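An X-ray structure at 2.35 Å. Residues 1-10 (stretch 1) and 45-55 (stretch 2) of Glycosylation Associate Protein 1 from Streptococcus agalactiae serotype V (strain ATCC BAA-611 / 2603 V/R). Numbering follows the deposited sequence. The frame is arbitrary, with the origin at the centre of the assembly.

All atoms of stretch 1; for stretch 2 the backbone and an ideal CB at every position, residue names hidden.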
# COMPACT_ATOMS: atom_id res chain seq x y z
N MET A 1 24.62 9.37 -5.70
CA MET A 1 23.34 9.12 -5.03
C MET A 1 22.25 8.51 -5.93
O MET A 1 22.37 8.48 -7.16
CB MET A 1 22.81 10.41 -4.41
CG MET A 1 22.14 11.33 -5.39
SD MET A 1 21.12 12.55 -4.53
CE MET A 1 20.21 11.50 -3.37
N PHE A 2 21.18 8.03 -5.31
CA PHE A 2 20.13 7.27 -5.99
C PHE A 2 18.80 8.00 -5.85
O PHE A 2 18.34 8.26 -4.73
CB PHE A 2 20.02 5.86 -5.42
CG PHE A 2 21.23 5.02 -5.66
CD1 PHE A 2 21.35 4.25 -6.81
CD2 PHE A 2 22.28 5.01 -4.74
CE1 PHE A 2 22.48 3.48 -7.04
CE2 PHE A 2 23.40 4.24 -4.96
CZ PHE A 2 23.51 3.47 -6.11
N HIS A 3 18.16 8.27 -7.00
CA HIS A 3 16.86 8.95 -7.04
C HIS A 3 15.78 7.92 -7.32
O HIS A 3 15.76 7.31 -8.40
CB HIS A 3 16.87 10.04 -8.11
CG HIS A 3 18.07 10.92 -8.06
ND1 HIS A 3 18.03 12.19 -7.51
CD2 HIS A 3 19.34 10.72 -8.46
CE1 HIS A 3 19.23 12.73 -7.59
NE2 HIS A 3 20.05 11.86 -8.16
N PHE A 4 14.88 7.72 -6.35
CA PHE A 4 13.79 6.76 -6.50
C PHE A 4 12.55 7.49 -7.01
O PHE A 4 12.18 8.53 -6.46
CB PHE A 4 13.47 6.06 -5.18
CG PHE A 4 14.47 4.99 -4.78
CD1 PHE A 4 15.63 5.33 -4.08
CD2 PHE A 4 14.24 3.67 -5.10
CE1 PHE A 4 16.54 4.35 -3.70
CE2 PHE A 4 15.15 2.69 -4.74
CZ PHE A 4 16.30 3.02 -4.04
N ILE A 5 11.92 6.94 -8.04
CA ILE A 5 10.67 7.52 -8.51
C ILE A 5 9.58 6.48 -8.29
O ILE A 5 9.57 5.46 -8.99
CB ILE A 5 10.76 7.95 -9.98
CG1 ILE A 5 11.90 8.97 -10.16
CG2 ILE A 5 9.41 8.48 -10.44
CD1 ILE A 5 11.96 9.56 -11.53
N PRO A 6 8.66 6.70 -7.35
CA PRO A 6 7.62 5.71 -7.05
C PRO A 6 6.45 5.80 -8.01
O PRO A 6 6.34 6.72 -8.82
CB PRO A 6 7.18 6.09 -5.63
CG PRO A 6 7.30 7.59 -5.62
CD PRO A 6 8.52 7.91 -6.51
N SER A 7 5.54 4.83 -7.89
CA SER A 7 4.25 4.82 -8.59
C SER A 7 3.16 4.76 -7.54
O SER A 7 2.54 3.70 -7.34
CB SER A 7 4.14 3.64 -9.57
OG SER A 7 4.98 3.85 -10.68
N TRP A 8 2.96 5.86 -6.84
CA TRP A 8 1.97 5.86 -5.76
C TRP A 8 0.78 6.70 -6.19
O TRP A 8 0.33 7.59 -5.46
CB TRP A 8 2.56 6.40 -4.46
CG TRP A 8 3.71 5.60 -3.94
CD1 TRP A 8 4.00 4.29 -4.21
CD2 TRP A 8 4.73 6.07 -3.06
NE1 TRP A 8 5.15 3.91 -3.54
CE2 TRP A 8 5.61 4.98 -2.82
CE3 TRP A 8 4.99 7.30 -2.43
CZ2 TRP A 8 6.72 5.09 -2.00
CZ3 TRP A 8 6.09 7.40 -1.61
CH2 TRP A 8 6.95 6.30 -1.41
N TYR A 9 0.31 6.43 -7.40
CA TYR A 9 -0.66 7.22 -8.12
C TYR A 9 -2.08 6.85 -7.70
O TYR A 9 -2.32 5.84 -7.02
CB TYR A 9 -0.47 7.03 -9.62
CG TYR A 9 0.87 7.51 -10.09
CD1 TYR A 9 1.28 8.81 -9.80
CD2 TYR A 9 1.74 6.68 -10.79
CE1 TYR A 9 2.49 9.28 -10.20
CE2 TYR A 9 2.99 7.15 -11.20
CZ TYR A 9 3.35 8.47 -10.90
OH TYR A 9 4.57 8.99 -11.28
N ASN A 10 -3.03 7.68 -8.12
CA ASN A 10 -4.45 7.42 -7.94
C ASN A 10 -4.96 6.75 -9.20
O ASN A 10 -4.74 7.26 -10.31
CB ASN A 10 -5.20 8.73 -7.65
CG ASN A 10 -6.71 8.54 -7.48
OD1 ASN A 10 -7.36 7.81 -8.23
ND2 ASN A 10 -7.27 9.26 -6.51
N UNK A 45 23.44 1.67 3.42
CA UNK A 45 24.17 2.91 3.59
C UNK A 45 24.28 3.78 2.36
O UNK A 45 25.10 4.71 2.36
CB UNK A 45 25.58 2.59 4.09
N UNK A 46 23.48 3.55 1.32
CA UNK A 46 23.53 4.41 0.14
C UNK A 46 22.80 5.72 0.37
O UNK A 46 21.82 5.80 1.12
CB UNK A 46 22.93 3.69 -1.07
N UNK A 47 23.29 6.76 -0.28
CA UNK A 47 22.60 8.04 -0.31
C UNK A 47 21.46 7.96 -1.32
O UNK A 47 21.66 7.52 -2.45
CB UNK A 47 23.56 9.18 -0.66
N UNK A 48 20.26 8.36 -0.90
CA UNK A 48 19.14 8.25 -1.82
C UNK A 48 18.08 9.29 -1.48
O UNK A 48 18.04 9.83 -0.38
CB UNK A 48 18.54 6.84 -1.78
N UNK A 49 17.23 9.55 -2.47
CA UNK A 49 16.16 10.51 -2.30
C UNK A 49 14.95 10.04 -3.11
O UNK A 49 15.10 9.41 -4.16
CB UNK A 49 16.61 11.91 -2.73
N UNK A 50 13.77 10.34 -2.59
CA UNK A 50 12.52 10.02 -3.26
C UNK A 50 12.06 11.21 -4.10
O UNK A 50 12.19 12.36 -3.68
CB UNK A 50 11.45 9.63 -2.24
N UNK A 51 11.56 10.93 -5.30
CA UNK A 51 11.13 11.97 -6.23
C UNK A 51 9.67 11.68 -6.54
O UNK A 51 9.36 10.78 -7.34
CB UNK A 51 11.99 12.00 -7.50
N UNK A 52 8.76 12.46 -5.95
CA UNK A 52 7.33 12.17 -5.95
C UNK A 52 6.66 13.08 -6.96
O UNK A 52 6.70 14.31 -6.82
CB UNK A 52 6.72 12.35 -4.56
N UNK A 53 6.00 12.49 -7.95
CA UNK A 53 5.49 13.28 -9.06
C UNK A 53 4.04 13.70 -8.89
O UNK A 53 3.64 14.72 -9.44
CB UNK A 53 5.64 12.49 -10.36
N UNK A 54 3.24 12.94 -8.14
CA UNK A 54 1.82 13.23 -8.00
C UNK A 54 1.56 14.01 -6.72
O UNK A 54 2.41 14.12 -5.84
CB UNK A 54 1.00 11.94 -8.01
N UNK A 55 0.35 14.54 -6.63
CA UNK A 55 -0.10 15.32 -5.48
C UNK A 55 -0.24 14.41 -4.25
O UNK A 55 -1.01 13.44 -4.27
CB UNK A 55 -1.43 16.02 -5.79

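Position 45 has positive phi (76°, psi 15°), and its ideal CB finds nothing of stretch 1 within 5.5 Å. The backbone alone favours glycine, with asparagine a lesser possibility. The residue is G45, which ends a helix in a Schellman motif.

At position 46 the CB points toward stretch 1, with the ideal CB 4.0 Å from F2 CD2. The ring offers carbon but no polar partner, so any side chain with an aliphatic base would fit. K46 supplies one: its CB lies 4.0 Å from F2 CE2, while the chain's end leads away and NZ bonds elsewhere in the structure.

Position 47 points sideways, its ideal CB 4.0 Å from M1 CB, with little else nearby; many residues would do. What matters is the backbone, whose O accepts a hydrogen bond from F2 N (2.9 Å). The deposited E47 turns its carboxylate away.

From 48 the strand runs parallel to residues 2-5. At position 48 the CB is on the sheet face of F2 and F4, and space is short: the ideal CB is 3.3 Å from F2 O and 3.7 Å from F4 CE1. A small residue, alanine or serine, is the easiest choice. It is S48, whose CB meets the edge of the F4 ring (CE1 to CB, 3.7 Å).

Position 49 shares the other face with H3. Its N donates to F2 O (2.8 Å), for any residue but proline, and its O accepts from F4 N (2.8 Å, 171°). The ideal CB is 3.7 Å from M1 CE and 5.0 Å from H3 ND1, which suits a long side chain with an aliphatic start. R49 extends (chi1 and chi2 both t), packing CB 3.7 Å from M1 CE; M1 SD lies over one face of its guanidinium, and NH2 reaches the edge of the H3 ring, 4.2 Å from CE1.

Position 50 returns to the F2 and F4 face. With F4, P6 and the W8 ring nearby, a branched or long apolar chain is expected. L50 places CD1 4.1 Å from both F4 CB and P6 CD, and CD2 3.6 Å from W8 CZ3.

At position 51 the N donates to F4 O (2.7 Å). The ideal CB, 4.0 Å from I5 CG1, suits valine or isoleucine. V51 adds CG2 4.1 Å from H3 CB.

At position 52 the CB points sideways, the ideal CB 4.9 Å from P6 CG; a beta-branched residue suits the strand. V52 brings CG2 to 4.3 Å from P6 CG.

At position 53 the CB points toward stretch 1, the ideal CB 3.8 Å from Y9 OH; apolar or polar would do. L53 sets CD1 3.7 Å from Y9 OH and 4.3 Å from I5 CG2.

At position 54 the ideal CB is 3.6 Å from Y9 CD1 and 5.1 Å from W8 O; a short donor would suit. N54 donates weakly from ND2 to W8 O (3.0 Å), while OD1 accepts from the O of water 1 (2.7 Å), which accepts from W8 N.

Position 55 is out of reach; it is Y55.

Stretch 2 45-55: GKESRLVVLNY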
# COMPACT_ATOMS: atom_id res chain seq x y z
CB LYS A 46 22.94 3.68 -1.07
CG LYS A 46 23.59 2.33 -1.35
CD LYS A 46 25.10 2.43 -1.19
CE LYS A 46 25.82 1.57 -2.19
NZ LYS A 46 26.41 0.36 -1.59
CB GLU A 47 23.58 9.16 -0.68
CG GLU A 47 23.52 10.40 0.20
CD GLU A 47 23.84 10.11 1.67
OE1 GLU A 47 22.97 10.37 2.53
OE2 GLU A 47 24.97 9.65 1.96
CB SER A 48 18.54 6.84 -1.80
OG SER A 48 18.12 6.51 -0.51
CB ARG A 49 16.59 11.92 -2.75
CG ARG A 49 15.47 12.93 -2.74
CD ARG A 49 16.00 14.33 -2.48
NE ARG A 49 16.75 14.81 -3.61
CZ ARG A 49 18.00 15.26 -3.56
NH1 ARG A 49 18.66 15.32 -2.41
NH2 ARG A 49 18.57 15.66 -4.68
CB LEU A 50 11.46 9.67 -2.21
CG LEU A 50 10.16 8.99 -2.62
CD1 LEU A 50 10.36 7.52 -2.91
CD2 LEU A 50 9.15 9.20 -1.49
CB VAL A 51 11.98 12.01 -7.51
CG1 VAL A 51 11.48 13.09 -8.45
CG2 VAL A 51 13.48 12.19 -7.20
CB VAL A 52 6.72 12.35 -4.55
CG1 VAL A 52 5.20 12.13 -4.58
CG2 VAL A 52 7.38 11.40 -3.57
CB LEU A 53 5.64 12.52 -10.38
CG LEU A 53 7.06 12.21 -10.84
CD1 LEU A 53 7.03 11.56 -12.23
CD2 LEU A 53 7.93 13.45 -10.86
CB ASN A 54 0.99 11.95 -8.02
CG ASN A 54 1.35 10.99 -6.89
OD1 ASN A 54 2.52 10.66 -6.70
ND2 ASN A 54 0.36 10.55 -6.15
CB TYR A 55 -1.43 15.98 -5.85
CG TYR A 55 -2.09 16.86 -4.81
CD1 TYR A 55 -1.41 17.92 -4.22
CD2 TYR A 55 -3.41 16.63 -4.42
CE1 TYR A 55 -2.03 18.73 -3.28
CE2 TYR A 55 -4.04 17.44 -3.51
CZ TYR A 55 -3.34 18.47 -2.93
OH TYR A 55 -3.95 19.28 -2.01
O HOH W 1 4.20 8.53 -6.99
O HOH W 2 6.02 9.58 -8.79
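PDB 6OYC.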